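Local coordinates for protein trans-2-enoyl-CoA reductase [NADH] (Treponema denticola ATCC 35405, PDB 4GGO) that catalyses the NADH-dependent reduction of the carbon-carbon double bond of trans-2-enoyl-CoA substrates such as crotonyl-CoA in bacterial fatty acid synthesis, at residues A[208-213]-A[270-275]; A[213-218]-A[264-269]; A[226-231]-A[321-326]; A[330-333]-A[337-340]. All coordinates share one frame; numbering follows the deposited sequence.

Interaction 1: A[208-213]-A[270-275]; sequences EDWERW and IRAFVS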
loop_
_atom_site.group_PDB
_atom_site.type_symbol
_atom_site.label_atom_id
_atom_site.label_comp_id
_atom_site.label_asym_id
_atom_site.label_seq_id
_atom_site.Cartn_x
_atom_site.Cartn_y
_atom_site.Cartn_z
ATOM N N GLU A 208 -3.791 7.504 14.663
ATOM C CA GLU A 208 -4.835 7.326 15.672
ATOM C C GLU A 208 -5.488 5.946 15.614
ATOM O O GLU A 208 -5.567 5.248 16.627
ATOM C CB GLU A 208 -5.902 8.419 15.567
ATOM C CG GLU A 208 -5.453 9.778 16.083
ATOM C CD GLU A 208 -6.612 10.737 16.293
ATOM O OE1 GLU A 208 -7.739 10.418 15.856
ATOM O OE2 GLU A 208 -6.396 11.805 16.903
ATOM N N ASP A 209 -5.952 5.554 14.433
ATOM C CA ASP A 209 -6.631 4.272 14.275
ATOM C C ASP A 209 -5.684 3.104 14.517
ATOM O O ASP A 209 -6.075 2.079 15.075
ATOM C CB ASP A 209 -7.252 4.152 12.884
ATOM C CG ASP A 209 -8.032 2.866 12.708
ATOM O OD1 ASP A 209 -8.936 2.601 13.529
ATOM O OD2 ASP A 209 -7.735 2.116 11.754
ATOM N N TRP A 210 -4.438 3.268 14.083
ATOM C CA TRP A 210 -3.403 2.263 14.282
ATOM C C TRP A 210 -3.242 1.966 15.767
ATOM O O TRP A 210 -3.282 0.810 16.190
ATOM C CB TRP A 210 -2.079 2.766 13.702
ATOM C CG TRP A 210 -0.930 1.820 13.847
ATOM C CD1 TRP A 210 -0.988 0.468 14.023
ATOM C CD2 TRP A 210 0.461 2.162 13.828
ATOM N NE1 TRP A 210 0.280 -0.053 14.114
ATOM C CE2 TRP A 210 1.188 0.967 13.999
ATOM C CE3 TRP A 210 1.161 3.363 13.685
ATOM C CZ2 TRP A 210 2.580 0.937 14.026
ATOM C CZ3 TRP A 210 2.546 3.332 13.714
ATOM C CH2 TRP A 210 3.239 2.128 13.884
ATOM N N GLU A 211 -3.070 3.023 16.554
ATOM C CA GLU A 211 -2.904 2.895 17.994
ATOM C C GLU A 211 -4.166 2.323 18.633
ATOM O O GLU A 211 -4.095 1.570 19.603
ATOM C CB GLU A 211 -2.559 4.252 18.611
ATOM C CG GLU A 211 -2.106 4.184 20.060
ATOM C CD GLU A 211 -1.637 5.526 20.586
ATOM O OE1 GLU A 211 -2.122 6.564 20.089
ATOM O OE2 GLU A 211 -0.776 5.545 21.492
ATOM N N ARG A 212 -5.320 2.678 18.077
ATOM C CA ARG A 212 -6.592 2.173 18.577
ATOM C C ARG A 212 -6.695 0.669 18.343
ATOM O O ARG A 212 -7.165 -0.069 19.208
ATOM C CB ARG A 212 -7.762 2.899 17.910
ATOM C CG ARG A 212 -9.097 2.707 18.619
ATOM C CD ARG A 212 -10.222 3.417 17.881
ATOM N NE ARG A 212 -11.498 3.318 18.585
ATOM C CZ ARG A 212 -12.010 4.280 19.346
ATOM N NH1 ARG A 212 -11.359 5.425 19.500
ATOM N NH2 ARG A 212 -13.179 4.101 19.946
ATOM N N TRP A 213 -6.247 0.222 17.172
ATOM C CA TRP A 213 -6.211 -1.202 16.856
ATOM C C TRP A 213 -5.328 -1.956 17.844
ATOM O O TRP A 213 -5.721 -2.995 18.372
ATOM C CB TRP A 213 -5.701 -1.433 15.432
ATOM C CG TRP A 213 -6.772 -1.433 14.384
ATOM C CD1 TRP A 213 -7.132 -0.393 13.578
ATOM C CD2 TRP A 213 -7.619 -2.531 14.024
ATOM N NE1 TRP A 213 -8.154 -0.774 12.740
ATOM C CE2 TRP A 213 -8.470 -2.083 12.994
ATOM C CE3 TRP A 213 -7.742 -3.849 14.475
ATOM C CZ2 TRP A 213 -9.430 -2.905 12.408
ATOM C CZ3 TRP A 213 -8.694 -4.664 13.890
ATOM C CH2 TRP A 213 -9.525 -4.190 12.868
ATOM N N ILE A 270 6.348 -5.003 22.769
ATOM C CA ILE A 270 5.981 -4.817 21.369
ATOM C C ILE A 270 7.102 -4.165 20.560
ATOM O O ILE A 270 7.999 -3.530 21.118
ATOM C CB ILE A 270 4.680 -3.989 21.229
ATOM C CG1 ILE A 270 3.820 -4.526 20.085
ATOM C CG2 ILE A 270 4.988 -2.506 21.040
ATOM C CD1 ILE A 270 2.460 -3.871 19.988
ATOM N N ARG A 271 7.048 -4.339 19.244
ATOM C CA ARG A 271 8.011 -3.720 18.343
ATOM C C ARG A 271 7.286 -2.986 17.217
ATOM O O ARG A 271 6.917 -3.585 16.208
ATOM C CB ARG A 271 8.972 -4.768 17.775
ATOM C CG ARG A 271 9.937 -5.339 18.805
ATOM C CD ARG A 271 10.860 -6.384 18.196
ATOM N NE ARG A 271 10.139 -7.591 17.800
ATOM C CZ ARG A 271 10.711 -8.658 17.251
ATOM N NH1 ARG A 271 12.018 -8.671 17.027
ATOM N NH2 ARG A 271 9.975 -9.712 16.924
ATOM N N ALA A 272 7.083 -1.686 17.407
ATOM C CA ALA A 272 6.349 -0.868 16.445
ATOM C C ALA A 272 7.290 -0.037 15.580
ATOM O O ALA A 272 8.247 0.556 16.079
ATOM C CB ALA A 272 5.363 0.035 17.168
ATOM N N PHE A 273 7.012 0.004 14.281
ATOM C CA PHE A 273 7.828 0.771 13.349
ATOM C C PHE A 273 6.971 1.457 12.300
ATOM O O PHE A 273 5.919 0.951 11.915
ATOM C CB PHE A 273 8.819 -0.137 12.615
ATOM C CG PHE A 273 9.700 -0.949 13.516
ATOM C CD1 PHE A 273 10.897 -0.434 13.983
ATOM C CD2 PHE A 273 9.345 -2.240 13.871
ATOM C CE1 PHE A 273 11.717 -1.185 14.806
ATOM C CE2 PHE A 273 10.159 -2.996 14.692
ATOM C CZ PHE A 273 11.347 -2.468 15.160
ATOM N N VAL A 274 7.430 2.611 11.835
ATOM C CA VAL A 274 6.935 3.153 10.583
ATOM C C VAL A 274 7.841 2.605 9.493
ATOM O O VAL A 274 9.063 2.708 9.586
ATOM C CB VAL A 274 6.973 4.690 10.553
ATOM C CG1 VAL A 274 6.693 5.199 9.145
ATOM C CG2 VAL A 274 5.969 5.267 11.540
ATOM N N SER A 275 7.246 1.990 8.478
ATOM C CA SER A 275 8.018 1.481 7.355
ATOM C C SER A 275 7.859 2.412 6.163
ATOM O O SER A 275 6.766 2.544 5.608
ATOM C CB SER A 275 7.570 0.066 6.983
ATOM O OG SER A 275 8.355 -0.448 5.919
#

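Interaction 2: A[213-218]-A[264-269]; sequences WIKQLS and NKENPS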
loop_
_atom_site.group_PDB
_atom_site.type_symbol
_atom_site.label_atom_id
_atom_site.label_comp_id
_atom_site.label_asym_id
_atom_site.label_seq_id
_atom_site.Cartn_x
_atom_site.Cartn_y
_atom_site.Cartn_z
ATOM N N TRP A 213 -6.247 0.222 17.172
ATOM C CA TRP A 213 -6.211 -1.202 16.856
ATOM C C TRP A 213 -5.328 -1.956 17.844
ATOM O O TRP A 213 -5.721 -2.995 18.372
ATOM C CB TRP A 213 -5.701 -1.433 15.432
ATOM C CG TRP A 213 -6.772 -1.433 14.384
ATOM C CD1 TRP A 213 -7.132 -0.393 13.578
ATOM C CD2 TRP A 213 -7.619 -2.531 14.024
ATOM N NE1 TRP A 213 -8.154 -0.774 12.740
ATOM C CE2 TRP A 213 -8.470 -2.083 12.994
ATOM C CE3 TRP A 213 -7.742 -3.849 14.475
ATOM C CZ2 TRP A 213 -9.430 -2.905 12.408
ATOM C CZ3 TRP A 213 -8.694 -4.664 13.890
ATOM C CH2 TRP A 213 -9.525 -4.190 12.868
ATOM N N ILE A 214 -4.137 -1.420 18.093
ATOM C CA ILE A 214 -3.173 -2.065 18.978
ATOM C C ILE A 214 -3.656 -2.117 20.426
ATOM O O ILE A 214 -3.601 -3.168 21.065
ATOM C CB ILE A 214 -1.799 -1.366 18.923
ATOM C CG1 ILE A 214 -1.247 -1.387 17.495
ATOM C CG2 ILE A 214 -0.823 -2.028 19.881
ATOM C CD1 ILE A 214 -1.110 -2.777 16.912
ATOM N N LYS A 215 -4.130 -0.984 20.937
ATOM C CA LYS A 215 -4.586 -0.899 22.324
ATOM C C LYS A 215 -5.764 -1.829 22.616
ATOM O O LYS A 215 -5.844 -2.415 23.695
ATOM C CB LYS A 215 -4.941 0.545 22.693
ATOM C CG LYS A 215 -3.739 1.478 22.765
ATOM C CD LYS A 215 -4.163 2.912 23.050
ATOM C CE LYS A 215 -4.715 3.062 24.457
ATOM N NZ LYS A 215 -3.675 2.802 25.492
ATOM N N GLN A 216 -6.672 -1.966 21.654
ATOM C CA GLN A 216 -7.812 -2.865 21.810
ATOM C C GLN A 216 -7.375 -4.328 21.795
ATOM O O GLN A 216 -7.845 -5.132 22.599
ATOM C CB GLN A 216 -8.865 -2.619 20.727
ATOM C CG GLN A 216 -9.674 -1.345 20.916
ATOM C CD GLN A 216 -10.902 -1.300 20.027
ATOM O OE1 GLN A 216 -11.318 -2.318 19.473
ATOM N NE2 GLN A 216 -11.489 -0.118 19.884
ATOM N N LEU A 217 -6.476 -4.665 20.875
ATOM C CA LEU A 217 -5.958 -6.025 20.772
ATOM C C LEU A 217 -5.141 -6.397 22.005
ATOM O O LEU A 217 -5.224 -7.522 22.500
ATOM C CB LEU A 217 -5.112 -6.184 19.505
ATOM C CG LEU A 217 -5.865 -6.158 18.173
ATOM C CD1 LEU A 217 -4.894 -6.151 17.005
ATOM C CD2 LEU A 217 -6.819 -7.336 18.068
ATOM N N SER A 218 -4.353 -5.445 22.495
ATOM C CA SER A 218 -3.538 -5.655 23.688
ATOM C C SER A 218 -4.414 -5.904 24.907
ATOM O O SER A 218 -4.104 -6.750 25.747
ATOM C CB SER A 218 -2.641 -4.443 23.941
ATOM O OG SER A 218 -2.014 -4.533 25.208
ATOM N N ASN A 264 5.719 1.942 21.383
ATOM C CA ASN A 264 6.860 1.232 21.953
ATOM C C ASN A 264 7.049 1.540 23.432
ATOM O O ASN A 264 7.500 0.696 24.206
ATOM C CB ASN A 264 8.137 1.584 21.188
ATOM C CG ASN A 264 8.165 0.988 19.799
ATOM O OD1 ASN A 264 7.971 -0.215 19.625
ATOM N ND2 ASN A 264 8.395 1.830 18.797
ATOM N N LYS A 265 6.695 2.760 23.812
ATOM C CA LYS A 265 6.878 3.233 25.177
ATOM C C LYS A 265 5.920 2.563 26.159
ATOM O O LYS A 265 6.313 2.187 27.263
ATOM C CB LYS A 265 6.699 4.751 25.223
ATOM C CG LYS A 265 7.870 5.484 25.840
ATOM C CD LYS A 265 7.903 6.938 25.416
ATOM C CE LYS A 265 9.120 7.188 24.570
ATOM N NZ LYS A 265 9.099 6.237 23.425
ATOM N N GLU A 266 4.667 2.411 25.743
ATOM C CA GLU A 266 3.610 1.908 26.615
ATOM C C GLU A 266 3.491 0.386 26.560
ATOM O O GLU A 266 2.892 -0.234 27.441
ATOM C CB GLU A 266 2.282 2.573 26.245
ATOM C CG GLU A 266 2.352 4.097 26.285
ATOM C CD GLU A 266 1.091 4.766 25.776
ATOM O OE1 GLU A 266 0.213 4.059 25.238
ATOM O OE2 GLU A 266 0.980 6.004 25.914
ATOM N N ASN A 267 4.059 -0.211 25.517
ATOM C CA ASN A 267 4.100 -1.663 25.400
ATOM C C ASN A 267 5.533 -2.157 25.229
ATOM O O ASN A 267 6.002 -2.326 24.106
ATOM C CB ASN A 267 3.251 -2.153 24.220
ATOM C CG ASN A 267 1.871 -1.513 24.168
ATOM O OD1 ASN A 267 1.722 -0.308 24.349
ATOM N ND2 ASN A 267 0.857 -2.325 23.899
ATOM N N PRO A 268 6.241 -2.387 26.344
ATOM C CA PRO A 268 7.620 -2.885 26.286
ATOM C C PRO A 268 7.719 -4.263 25.633
ATOM O O PRO A 268 8.817 -4.709 25.296
ATOM C CB PRO A 268 8.020 -2.973 27.761
ATOM C CG PRO A 268 7.156 -1.970 28.444
ATOM C CD PRO A 268 5.840 -2.040 27.717
ATOM N N SER A 269 6.579 -4.923 25.458
ATOM C CA SER A 269 6.534 -6.246 24.853
ATOM C C SER A 269 6.182 -6.177 23.370
ATOM O O SER A 269 5.765 -7.174 22.781
ATOM C CB SER A 269 5.511 -7.117 25.582
ATOM O OG SER A 269 4.206 -6.577 25.466
#

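Interaction 3: A[226-231]-A[321-326]; sequences GCITLA and ERLYRK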
loop_
_atom_site.group_PDB
_atom_site.type_symbol
_atom_site.label_atom_id
_atom_site.label_comp_id
_atom_site.label_asym_id
_atom_site.label_seq_id
_atom_site.Cartn_x
_atom_site.Cartn_y
_atom_site.Cartn_z
ATOM N N GLY A 226 6.535 -9.642 21.881
ATOM C CA GLY A 226 7.453 -9.243 20.830
ATOM C C GLY A 226 6.776 -9.058 19.485
ATOM O O GLY A 226 7.431 -9.096 18.442
ATOM N N CYS A 227 5.462 -8.855 19.511
ATOM C CA CYS A 227 4.683 -8.675 18.289
ATOM C C CYS A 227 5.170 -7.480 17.476
ATOM O O CYS A 227 5.392 -6.396 18.014
ATOM C CB CYS A 227 3.198 -8.506 18.619
ATOM S SG CYS A 227 2.122 -8.328 17.174
ATOM N N ILE A 228 5.342 -7.691 16.176
ATOM C CA ILE A 228 5.747 -6.621 15.274
ATOM C C ILE A 228 4.522 -5.939 14.680
ATOM O O ILE A 228 3.612 -6.607 14.189
ATOM C CB ILE A 228 6.607 -7.159 14.117
ATOM C CG1 ILE A 228 7.892 -7.797 14.651
ATOM C CG2 ILE A 228 6.927 -6.049 13.126
ATOM C CD1 ILE A 228 8.760 -8.407 13.572
ATOM N N THR A 229 4.486 -4.613 14.733
ATOM C CA THR A 229 3.444 -3.872 14.032
ATOM C C THR A 229 4.038 -2.737 13.199
ATOM O O THR A 229 4.897 -1.989 13.666
ATOM C CB THR A 229 2.328 -3.364 14.984
ATOM O OG1 THR A 229 1.291 -2.738 14.219
ATOM C CG2 THR A 229 2.874 -2.378 16.004
ATOM N N LEU A 230 3.587 -2.631 11.953
ATOM C CA LEU A 230 4.136 -1.656 11.021
ATOM C C LEU A 230 3.044 -0.799 10.401
ATOM O O LEU A 230 1.938 -1.272 10.152
ATOM C CB LEU A 230 4.904 -2.360 9.900
ATOM C CG LEU A 230 5.936 -3.426 10.265
ATOM C CD1 LEU A 230 6.569 -3.993 9.004
ATOM C CD2 LEU A 230 6.996 -2.856 11.182
ATOM N N ALA A 231 3.367 0.466 10.154
ATOM C CA ALA A 231 2.503 1.340 9.376
ATOM C C ALA A 231 3.303 1.869 8.193
ATOM O O ALA A 231 4.390 2.421 8.366
ATOM C CB ALA A 231 1.982 2.484 10.230
ATOM N N GLU A 321 14.523 -9.194 4.448
ATOM C CA GLU A 321 15.723 -8.403 4.708
ATOM C C GLU A 321 15.565 -7.346 5.803
ATOM O O GLU A 321 16.486 -6.568 6.049
ATOM C CB GLU A 321 16.217 -7.747 3.416
ATOM C CG GLU A 321 16.814 -8.715 2.407
ATOM C CD GLU A 321 18.245 -9.097 2.740
ATOM O OE1 GLU A 321 19.172 -8.489 2.164
ATOM O OE2 GLU A 321 18.443 -10.002 3.577
ATOM N N ARG A 322 14.404 -7.312 6.451
ATOM C CA ARG A 322 14.187 -6.390 7.565
ATOM C C ARG A 322 13.566 -7.093 8.770
ATOM O O ARG A 322 14.149 -7.123 9.853
ATOM C CB ARG A 322 13.300 -5.212 7.148
ATOM C CG ARG A 322 13.873 -4.325 6.053
ATOM C CD ARG A 322 15.120 -3.586 6.517
ATOM N NE ARG A 322 15.518 -2.552 5.567
ATOM C CZ ARG A 322 16.210 -2.785 4.457
ATOM N NH1 ARG A 322 16.582 -4.020 4.154
ATOM N NH2 ARG A 322 16.528 -1.783 3.647
ATOM N N LEU A 323 12.379 -7.658 8.571
ATOM C CA LEU A 323 11.620 -8.251 9.666
ATOM C C LEU A 323 12.192 -9.591 10.123
ATOM O O LEU A 323 12.374 -9.820 11.319
ATOM C CB LEU A 323 10.152 -8.421 9.268
ATOM C CG LEU A 323 9.423 -7.162 8.791
ATOM C CD1 LEU A 323 7.971 -7.477 8.466
ATOM C CD2 LEU A 323 9.520 -6.057 9.832
ATOM N N TYR A 324 12.474 -10.474 9.171
ATOM C CA TYR A 324 12.913 -11.826 9.504
ATOM C C TYR A 324 14.268 -12.146 8.885
ATOM O O TYR A 324 14.357 -12.845 7.874
ATOM C CB TYR A 324 11.849 -12.845 9.085
ATOM C CG TYR A 324 10.478 -12.504 9.625
ATOM C CD1 TYR A 324 10.127 -12.816 10.932
ATOM C CD2 TYR A 324 9.540 -11.853 8.833
ATOM C CE1 TYR A 324 8.879 -12.497 11.433
ATOM C CE2 TYR A 324 8.289 -11.528 9.325
ATOM C CZ TYR A 324 7.964 -11.853 10.625
ATOM O OH TYR A 324 6.720 -11.533 11.118
ATOM N N ARG A 325 15.320 -11.623 9.507
ATOM C CA ARG A 325 16.685 -11.800 9.029
ATOM C C ARG A 325 17.419 -12.878 9.816
ATOM O O ARG A 325 17.050 -13.199 10.945
ATOM C CB ARG A 325 17.459 -10.488 9.149
ATOM C CG ARG A 325 16.898 -9.349 8.323
ATOM C CD ARG A 325 17.426 -8.020 8.825
ATOM N NE ARG A 325 18.883 -7.996 8.898
ATOM C CZ ARG A 325 19.671 -7.552 7.924
ATOM N NH1 ARG A 325 19.141 -7.093 6.799
ATOM N NH2 ARG A 325 20.989 -7.567 8.075
ATOM N N LYS A 326 18.476 -13.417 9.217
ATOM C CA LYS A 326 19.290 -14.437 9.867
ATOM C C LYS A 326 20.064 -13.873 11.058
ATOM O O LYS A 326 20.434 -14.613 11.967
ATOM C CB LYS A 326 20.256 -15.070 8.863
ATOM C CG LYS A 326 19.579 -15.680 7.643
ATOM C CD LYS A 326 20.602 -16.250 6.672
ATOM C CE LYS A 326 19.974 -16.583 5.326
ATOM N NZ LYS A 326 18.912 -17.619 5.434
#

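Interaction 4: A[330-333]-A[337-340]; sequences IPVD and RIRI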
loop_
_atom_site.group_PDB
_atom_site.type_symbol
_atom_site.label_atom_id
_atom_site.label_comp_id
_atom_site.label_asym_id
_atom_site.label_seq_id
_atom_site.Cartn_x
_atom_site.Cartn_y
_atom_site.Cartn_z
ATOM N N ILE A 330 16.497 -5.828 13.191
ATOM C CA ILE A 330 15.588 -5.095 12.321
ATOM C C ILE A 330 16.199 -3.728 12.040
ATOM O O ILE A 330 16.062 -2.804 12.843
ATOM C CB ILE A 330 14.189 -4.929 12.945
ATOM C CG1 ILE A 330 13.570 -6.295 13.243
ATOM C CG2 ILE A 330 13.279 -4.138 12.016
ATOM C CD1 ILE A 330 12.161 -6.219 13.804
ATOM N N PRO A 331 16.902 -3.606 10.903
ATOM C CA PRO A 331 17.607 -2.382 10.513
ATOM C C PRO A 331 16.662 -1.194 10.403
ATOM O O PRO A 331 15.614 -1.289 9.764
ATOM C CB PRO A 331 18.175 -2.730 9.132
ATOM C CG PRO A 331 18.266 -4.217 9.126
ATOM C CD PRO A 331 17.081 -4.682 9.914
ATOM N N VAL A 332 17.036 -0.090 11.036
ATOM C CA VAL A 332 16.242 1.128 11.002
ATOM C C VAL A 332 17.157 2.322 10.783
ATOM O O VAL A 332 18.362 2.236 11.018
ATOM C CB VAL A 332 15.469 1.332 12.318
ATOM C CG1 VAL A 332 14.349 0.304 12.451
ATOM C CG2 VAL A 332 16.420 1.260 13.506
ATOM N N ASP A 333 16.591 3.435 10.329
ATOM C CA ASP A 333 17.374 4.654 10.193
ATOM C C ASP A 333 17.594 5.302 11.556
ATOM O O ASP A 333 17.231 4.741 12.590
ATOM C CB ASP A 333 16.733 5.639 9.203
ATOM C CG ASP A 333 15.316 6.045 9.592
ATOM O OD1 ASP A 333 14.895 5.801 10.742
ATOM O OD2 ASP A 333 14.620 6.629 8.735
ATOM N N ARG A 337 13.017 4.291 11.976
ATOM C CA ARG A 337 12.085 3.912 10.923
ATOM C C ARG A 337 12.708 2.850 10.029
ATOM O O ARG A 337 13.897 2.913 9.714
ATOM C CB ARG A 337 11.710 5.130 10.074
ATOM C CG ARG A 337 11.064 6.266 10.849
ATOM C CD ARG A 337 10.885 7.503 9.976
ATOM N NE ARG A 337 12.154 7.966 9.422
ATOM C CZ ARG A 337 12.396 9.220 9.050
ATOM N NH1 ARG A 337 11.453 10.145 9.181
ATOM N NH2 ARG A 337 13.582 9.551 8.556
ATOM N N ILE A 338 11.907 1.871 9.624
ATOM C CA ILE A 338 12.345 0.904 8.627
ATOM C C ILE A 338 12.327 1.580 7.259
ATOM O O ILE A 338 11.347 2.229 6.898
ATOM C CB ILE A 338 11.440 -0.341 8.604
ATOM C CG1 ILE A 338 11.526 -1.087 9.938
ATOM C CG2 ILE A 338 11.826 -1.264 7.458
ATOM C CD1 ILE A 338 10.647 -2.316 10.012
ATOM N N ARG A 339 13.416 1.436 6.508
ATOM C CA ARG A 339 13.537 2.086 5.208
ATOM C C ARG A 339 13.727 1.079 4.080
ATOM O O ARG A 339 14.791 0.476 3.954
ATOM C CB ARG A 339 14.713 3.069 5.210
ATOM C CG ARG A 339 14.658 4.119 6.306
ATOM C CD ARG A 339 13.476 5.057 6.117
ATOM N NE ARG A 339 13.600 5.863 4.905
ATOM C CZ ARG A 339 14.183 7.056 4.859
ATOM N NH1 ARG A 339 14.701 7.586 5.958
ATOM N NH2 ARG A 339 14.248 7.721 3.713
ATOM N N ILE A 340 12.698 0.897 3.260
ATOM C CA ILE A 340 12.846 0.110 2.040
ATOM C C ILE A 340 12.675 0.999 0.813
ATOM O O ILE A 340 12.493 0.514 -0.305
ATOM C CB ILE A 340 11.892 -1.101 1.984
ATOM C CG1 ILE A 340 10.432 -0.651 2.044
ATOM C CG2 ILE A 340 12.208 -2.080 3.109
ATOM C CD1 ILE A 340 9.443 -1.790 1.902
HETATM O O HOH W 1 15.543 -0.251 7.244
#

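Interaction 1: A[208-213]-A[270-275]
Trp210 carries this buried contact between helix 208-219 and strand 270-276 of the Rossmann fold, whose parallel sheet has helices packed on its faces. The short helix and strand axes run nearly antiparallel, at 160°, as expected where helices return the chain between parallel strands. They approach no closer than 12.1 Å, so a large side chain is needed to bridge the gap, and tryptophan suits the place. Along the helix, Asp209 comes first; its OD1 makes a salt bridge with Lys127 and its OD2 a hydrogen bond with Tyr146. Next is Trp210. With CG anti to the backbone N (chi1 180°), the indole extends straight out from the helix, and its six-membered ring comes obliquely against three consecutive strand residues. CZ2 lies 4.3 Å from CB of Ala272, whose small methyl leaves the indole room. The CH2 atom approaches the backbone O of Phe273 to 3.5 Å, while the Phe273 side chain points away from the helix. At the polar end of the indole, NE1 is hydrogen-bonded to Thr229 on the neighbouring strand, which satisfies a buried N-H and helps fix the ring's rotation. After it, Glu211 forms a salt bridge with Arg262 of helix 248-266. On the strand's far side of Phe273, Trp210 CZ3 lies 4.5 Å from CG2 of the branched Val274.

Interaction 2: A[213-218]-A[264-269]
Asn267 overlaps the edge of helix 208-219, its amide lying against the side chains of Ser218 and Ile214. It is the first residue to leave helical geometry after helix 248-266, and its side chain, with CG beside its own backbone N (chi1 -47°), reaches from the helix end toward helix 208-219. The backbones stay well apart: the CA atoms of Ser218 and Asn267, the closest such pair, are 8.8 Å from each other. A small, polar Ser218 suits this partly exposed border, for it admits the amide without bulk. Its backbone N-H is bonded to Ile214 O, one turn back in the helix. Ile214 is the buried, apolar member of the contact and also packs on Leu223 and Ile144, which joins this border to the hydrophobic interior. Toward solvent, Lys215 bends at its last two torsions (chi3 68°, chi4 65°) and crosses the extended chain of Glu266. Its NZ is 4.1 Å from OE1 of Glu266, too long for a salt bridge, yet the positive charge may offset both the carboxylate's place at the C-terminal end of a helix and the nearby carboxylate of Glu211. Asn264, in the last turn of the helix, accepts a hydrogen bond from the backbone of Ala272 and so ties the helix to the following strand. Helices 208-219 and 248-266 lead into the adjacent parallel strands 227-233 and 270-276, the alternation of helix and strand that marks a Rossmann-type fold.

Interaction 3: A[226-231]-A[321-326]
The carbonyl oxygen of Glu321 is gripped by two arginines from opposite faces of its plane. Arg325 NH1 donates at 2.8 Å and Arg322 NH1 at 3.2 Å, the first 40° out of the carbonyl plane and the second, on the other side, 65°. In each case the oxygen lies close to the plane of the guanidinium group. Long, flexible arginines suit this task, since they can fold back over the end of helix 311-323, where a wider pi-type turn spans 321-323. Further partners hold them: Asp342 for Arg322 and Asp327 for Arg325. Beyond this polar end the helix packs on strand 227-233, an inner strand of the parallel Rossmann sheet, and here the contact is mainly between apolar side chains. Leu230 and Leu323 meet tip to tip, Leu230 CD1 lying 3.7 Å from Leu323 CD2 and almost as near the other methyl. Ile228 comes in obliquely: its CG2, anti to the backbone N, is 4.2 Å from Leu323 CD2. Branched residues on alternate positions of the strand thus put their methyls on one face, with Leu323 set against both. Tyr324, where the chain leaves the helix, brings its OH to 4.5 Å from Ile228 CD1, and its side chain also touches Leu143 and Pro50.

Interaction 4: A[330-333]-A[337-340]
Loop 330-333 and the chain at 337-340 come close enough for their backbones to bond, the CA atoms of Val332 and Ile338 being 4.6 Å apart. Asp333 N donates to Arg337 O at 2.8 Å, and a water spans the next gap, donating to Pro331 O and accepting from Arg339 N. The Asp333 side chain closes the turn between the segments. Its CG sits between its own N and carbonyl carbon (chi1 58°), which lets OD1 take the N-H of Arg337 at 2.7 Å. OD1 also accepts from Glu335 N, two residues on, as in an Asx turn. The other oxygen is shared by two arginines. Its syn lone pair receives Arg337 NE at 2.9 Å, with NH2 of the same side-on guanidinium adding a more bent bond from above the carboxylate plane; the anti lone pair receives Arg339 NH1, also at 2.9 Å. Two positive partners would probably favour the ionised carboxylate. Arg337 is further paired with Glu257. On the inner side, Ile330 CG2 rests 3.8 Å from Ile338 CD1, and Val332 adds its CG1. The result is a salt-bridge network that pins a loop beside the outermost strand of the Rossmann sheet, near the NAD-binding Lys253.

Three of the four contacts reach one parallel sheet, whose neighbouring strands 227-233, 270-276 and 338-339 serve interactions 3, 1 and 4. Interactions 1 and 3 are buried and rest mainly on apolar side chains, though in interaction 1 an indole also meets a backbone carbonyl; their strands are joined where Ser275 N bonds Ala231 O. Interactions 2 and 4 lie at the surface, but differ: 213-218 with 264-269 touches loosely, mostly through polar side chains alongside buried Ile214, whereas 330-333 with 337-340 is held by backbone bonds, a water and salt bridges. Interactions 1 and 2 use successive parts of helix 208-219. Interactions 3 and 4 meet where Arg322 NH2 bonds Arg339 O, linking helix 311-323 to the edge strand.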